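PDB 4ZCF: restriction endonuclease EcoP15I, modification subunit from Escherichia coli, which methylates the N6 of one adenine in the DNA site 5'-CAGCAG-3', using S-adenosyl-L-methionine, and joins the Res subunit for DNA restriction. Local coordinates for residues L224-A229 against E240-I245. Numbering follows the deposited sequence.
Sequences LVWKNA and EHEYII
Strands 220-227 and 241-248 form an antiparallel pair near one edge of the mixed, Rossmann-like sheet of the methyltransferase domain; the segments 224-227 and 241-245 run at 147° to each other. The backbone evidence is two antiparallel hydrogen-bonded pairs, each with reciprocal N-H...O bonds. In Leu224-Ile244 the straighter bond runs from Leu224 N to Ile244 O (2.8 Å, 170° at hydrogen), in the carbonyl plane; in Trp226-Glu242, Trp226 N gives to Glu242 O at 2.9 Å and Trp226 O receives Glu242 N, each donor lying above its acceptor's carbonyl plane. Beyond them the pairing loosens: Glu240 O takes only weak bonds from the N-H groups of Asn228 and Ala229.

Apolar packing follows the alternation of side chains. On one face Leu224 crosses Ile244 obliquely, CD1 reaching CB at 4.0 Å, and both rest on Leu426 of helix 420-430. On the other, Val225 is split by its first torsion: CG1, anti to the backbone N, meets His241 CD2, while CG2 meets Tyr243 CD1. Phe204 stacks on the Tyr243 ring.

The polar ends of Glu240 and His241 are taken up by the second subunit: Glu240 OE2 forms a salt bridge with its Lys387 NZ, OE1 a hydrogen bond with its Ser389 OG, and His241 ND1 bonds its Ser390, so this strand pair also forms part of the dimer interface. Lys227 runs alongside Glu240, but its NZ bonds Ala229 O.

The Glu242 carboxylate, hydrogen-bonded through OE2 to Tyr126, stands 82° to the indole plane of Trp226, with OE2 at the ring edge, 3.5 Å from CE3. Asn228 CB sits 3.4 Å above the plane of that indole, over its centre.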
ATOM      1  N   LEU A 224     -13.438   2.194   2.002  1.00 31.06           N
ATOM      2  CA  LEU A 224     -14.717   1.885   2.614  1.00 31.37           C
ATOM      3  C   LEU A 224     -15.515   3.171   2.727  1.00 32.67           C
ATOM      4  O   LEU A 224     -14.952   4.245   2.933  1.00 28.17           O
ATOM      5  CB  LEU A 224     -14.545   1.246   4.011  1.00 31.50           C
ATOM      6  CG  LEU A 224     -13.568   0.066   4.128  1.00 34.52           C
ATOM      7  CD1 LEU A 224     -13.073  -0.090   5.580  1.00 33.43           C
ATOM      8  CD2 LEU A 224     -14.211  -1.237   3.639  1.00 35.73           C
ATOM      9  N   VAL A 225     -16.838   3.052   2.554  1.00 30.77           N
ATOM     10  CA  VAL A 225     -17.771   4.174   2.627  1.00 28.37           C
ATOM     11  C   VAL A 225     -18.561   4.034   3.880  1.00 31.76           C
ATOM     12  O   VAL A 225     -19.254   3.042   4.065  1.00 32.17           O
ATOM     13  CB  VAL A 225     -18.619   4.302   1.340  1.00 29.83           C
ATOM     14  CG1 VAL A 225     -19.778   5.271   1.519  1.00 28.66           C
ATOM     15  CG2 VAL A 225     -17.734   4.712   0.154  1.00 28.74           C
ATOM     16  N   TRP A 226     -18.349   4.957   4.808  1.00 30.76           N
ATOM     17  CA  TRP A 226     -19.067   4.974   6.084  1.00 31.45           C
ATOM     18  C   TRP A 226     -20.247   5.971   6.005  1.00 34.44           C
ATOM     19  O   TRP A 226     -20.029   7.181   6.021  1.00 32.08           O
ATOM     20  CB  TRP A 226     -18.105   5.283   7.273  1.00 30.24           C
ATOM     21  CG  TRP A 226     -18.741   5.195   8.638  1.00 31.02           C
ATOM     22  CD1 TRP A 226     -19.746   4.358   9.024  1.00 34.01           C
ATOM     23  CD2 TRP A 226     -18.384   5.950   9.798  1.00 31.30           C
ATOM     24  NE1 TRP A 226     -20.117   4.631  10.318  1.00 33.87           N
ATOM     25  CE2 TRP A 226     -19.260   5.561  10.839  1.00 35.70           C
ATOM     26  CE3 TRP A 226     -17.424   6.954  10.057  1.00 32.93           C
ATOM     27  CZ2 TRP A 226     -19.193   6.122  12.127  1.00 35.62           C
ATOM     28  CZ3 TRP A 226     -17.355   7.511  11.329  1.00 34.57           C
ATOM     29  CH2 TRP A 226     -18.231   7.101  12.348  1.00 35.63           C
ATOM     30  N   LYS A 227     -21.474   5.447   5.819  1.00 32.41           N
ATOM     31  CA  LYS A 227     -22.703   6.246   5.808  1.00 32.30           C
ATOM     32  C   LYS A 227     -23.097   6.354   7.301  1.00 38.64           C
ATOM     33  O   LYS A 227     -23.612   5.401   7.898  1.00 38.78           O
ATOM     34  CB  LYS A 227     -23.771   5.615   4.888  1.00 33.73           C
ATOM     35  CG  LYS A 227     -25.206   5.992   5.221  1.00 46.20           C
ATOM     36  CD  LYS A 227     -25.744   7.158   4.463  1.00 47.67           C
ATOM     37  CE  LYS A 227     -27.229   7.305   4.737  1.00 42.27           C
ATOM     38  NZ  LYS A 227     -27.568   7.547   6.173  1.00 19.79           N
ATOM     39  N   ASN A 228     -22.713   7.495   7.914  1.00 36.20           N
ATOM     40  CA  ASN A 228     -22.765   7.782   9.342  1.00 35.85           C
ATOM     41  C   ASN A 228     -23.647   8.935   9.793  1.00 43.40           C
ATOM     42  O   ASN A 228     -23.711   9.221  10.993  1.00 43.66           O
ATOM     43  CB  ASN A 228     -21.325   8.045   9.806  1.00 32.32           C
ATOM     44  CG  ASN A 228     -20.685   9.294   9.246  1.00 36.24           C
ATOM     45  OD1 ASN A 228     -21.001   9.748   8.154  1.00 31.94           O
ATOM     46  ND2 ASN A 228     -19.748   9.889   9.991  1.00 25.98           N
ATOM     47  N   ALA A 229     -24.275   9.641   8.844  1.00 42.33           N
ATOM     48  CA  ALA A 229     -25.117  10.806   9.141  1.00 41.44           C
ATOM     49  C   ALA A 229     -26.446  10.734   8.403  1.00 46.43           C
ATOM     50  O   ALA A 229     -26.576   9.967   7.444  1.00 46.43           O
ATOM     51  CB  ALA A 229     -24.388  12.092   8.776  1.00 41.27           C
ATOM     52  N   GLU A 240     -23.949  12.506   3.689  1.00 31.99           N
ATOM     53  CA  GLU A 240     -24.254  11.562   4.751  1.00 31.83           C
ATOM     54  C   GLU A 240     -23.182  10.478   4.909  1.00 37.44           C
ATOM     55  O   GLU A 240     -23.381   9.500   5.638  1.00 36.20           O
ATOM     56  CB  GLU A 240     -25.632  10.943   4.471  1.00 32.82           C
ATOM     57  CG  GLU A 240     -26.777  11.936   4.656  1.00 36.11           C
ATOM     58  CD  GLU A 240     -28.151  11.403   4.319  1.00 46.64           C
ATOM     59  OE1 GLU A 240     -28.263  10.542   3.420  1.00 53.89           O
ATOM     60  OE2 GLU A 240     -29.126  11.854   4.953  1.00 44.96           O
ATOM     61  N   HIS A 241     -22.015  10.693   4.275  1.00 33.33           N
ATOM     62  CA  HIS A 241     -20.940   9.735   4.328  1.00 32.13           C
ATOM     63  C   HIS A 241     -19.535  10.346   4.366  1.00 37.35           C
ATOM     64  O   HIS A 241     -19.317  11.513   4.026  1.00 37.20           O
ATOM     65  CB  HIS A 241     -21.071   8.709   3.180  1.00 32.26           C
ATOM     66  CG  HIS A 241     -20.507   9.167   1.864  1.00 35.55           C
ATOM     67  ND1 HIS A 241     -21.255   9.920   0.986  1.00 37.08           N
ATOM     68  CD2 HIS A 241     -19.284   8.946   1.314  1.00 37.09           C
ATOM     69  CE1 HIS A 241     -20.478  10.135  -0.067  1.00 36.18           C
ATOM     70  NE2 HIS A 241     -19.281   9.574   0.085  1.00 36.53           N
ATOM     71  N   GLU A 242     -18.586   9.506   4.757  1.00 32.93           N
ATOM     72  CA  GLU A 242     -17.164   9.769   4.740  1.00 32.61           C
ATOM     73  C   GLU A 242     -16.452   8.458   4.358  1.00 33.98           C
ATOM     74  O   GLU A 242     -17.105   7.491   3.964  1.00 32.32           O
ATOM     75  CB  GLU A 242     -16.683  10.378   6.057  1.00 34.74           C
ATOM     76  CG  GLU A 242     -17.294   9.778   7.312  1.00 41.96           C
ATOM     77  CD  GLU A 242     -16.593  10.303   8.538  1.00 52.69           C
ATOM     78  OE1 GLU A 242     -16.986  11.388   9.025  1.00 54.49           O
ATOM     79  OE2 GLU A 242     -15.590   9.677   8.950  1.00 31.66           O
ATOM     80  N   TYR A 243     -15.142   8.424   4.447  1.00 31.70           N
ATOM     81  CA  TYR A 243     -14.375   7.273   3.980  1.00 32.11           C
ATOM     82  C   TYR A 243     -13.377   6.731   4.974  1.00 34.97           C
ATOM     83  O   TYR A 243     -13.044   7.378   5.947  1.00 35.25           O
ATOM     84  CB  TYR A 243     -13.635   7.631   2.658  1.00 33.26           C
ATOM     85  CG  TYR A 243     -14.460   8.397   1.636  1.00 33.16           C
ATOM     86  CD1 TYR A 243     -15.204   7.727   0.670  1.00 33.85           C
ATOM     87  CD2 TYR A 243     -14.471   9.789   1.621  1.00 33.95           C
ATOM     88  CE1 TYR A 243     -15.985   8.424  -0.255  1.00 34.58           C
ATOM     89  CE2 TYR A 243     -15.246  10.499   0.694  1.00 35.08           C
ATOM     90  CZ  TYR A 243     -15.984   9.810  -0.256  1.00 42.09           C
ATOM     91  OH  TYR A 243     -16.747  10.486  -1.177  1.00 44.37           O
ATOM     92  N   ILE A 244     -12.895   5.535   4.696  1.00 32.41           N
ATOM     93  CA  ILE A 244     -11.833   4.812   5.387  1.00 32.17           C
ATOM     94  C   ILE A 244     -10.959   4.214   4.263  1.00 35.76           C
ATOM     95  O   ILE A 244     -11.388   3.269   3.598  1.00 33.68           O
ATOM     96  CB  ILE A 244     -12.330   3.753   6.422  1.00 35.08           C
ATOM     97  CG1 ILE A 244     -13.397   4.388   7.400  1.00 36.15           C
ATOM     98  CG2 ILE A 244     -11.123   3.121   7.186  1.00 33.70           C
ATOM     99  CD1 ILE A 244     -14.047   3.520   8.478  1.00 36.29           C
ATOM    100  N   ILE A 245      -9.791   4.845   3.995  1.00 33.92           N
ATOM    101  CA  ILE A 245      -8.819   4.366   3.013  1.00 34.40           C
ATOM    102  C   ILE A 245      -7.971   3.262   3.684  1.00 35.40           C
ATOM    103  O   ILE A 245      -7.651   3.374   4.856  1.00 34.84           O
ATOM    104  CB  ILE A 245      -7.983   5.471   2.298  1.00 39.04           C
ATOM    105  CG1 ILE A 245      -6.765   5.883   3.084  1.00 41.36           C
ATOM    106  CG2 ILE A 245      -8.815   6.691   1.858  1.00 41.42           C
ATOM    107  CD1 ILE A 245      -5.726   6.494   2.203  1.00 61.50           C
TER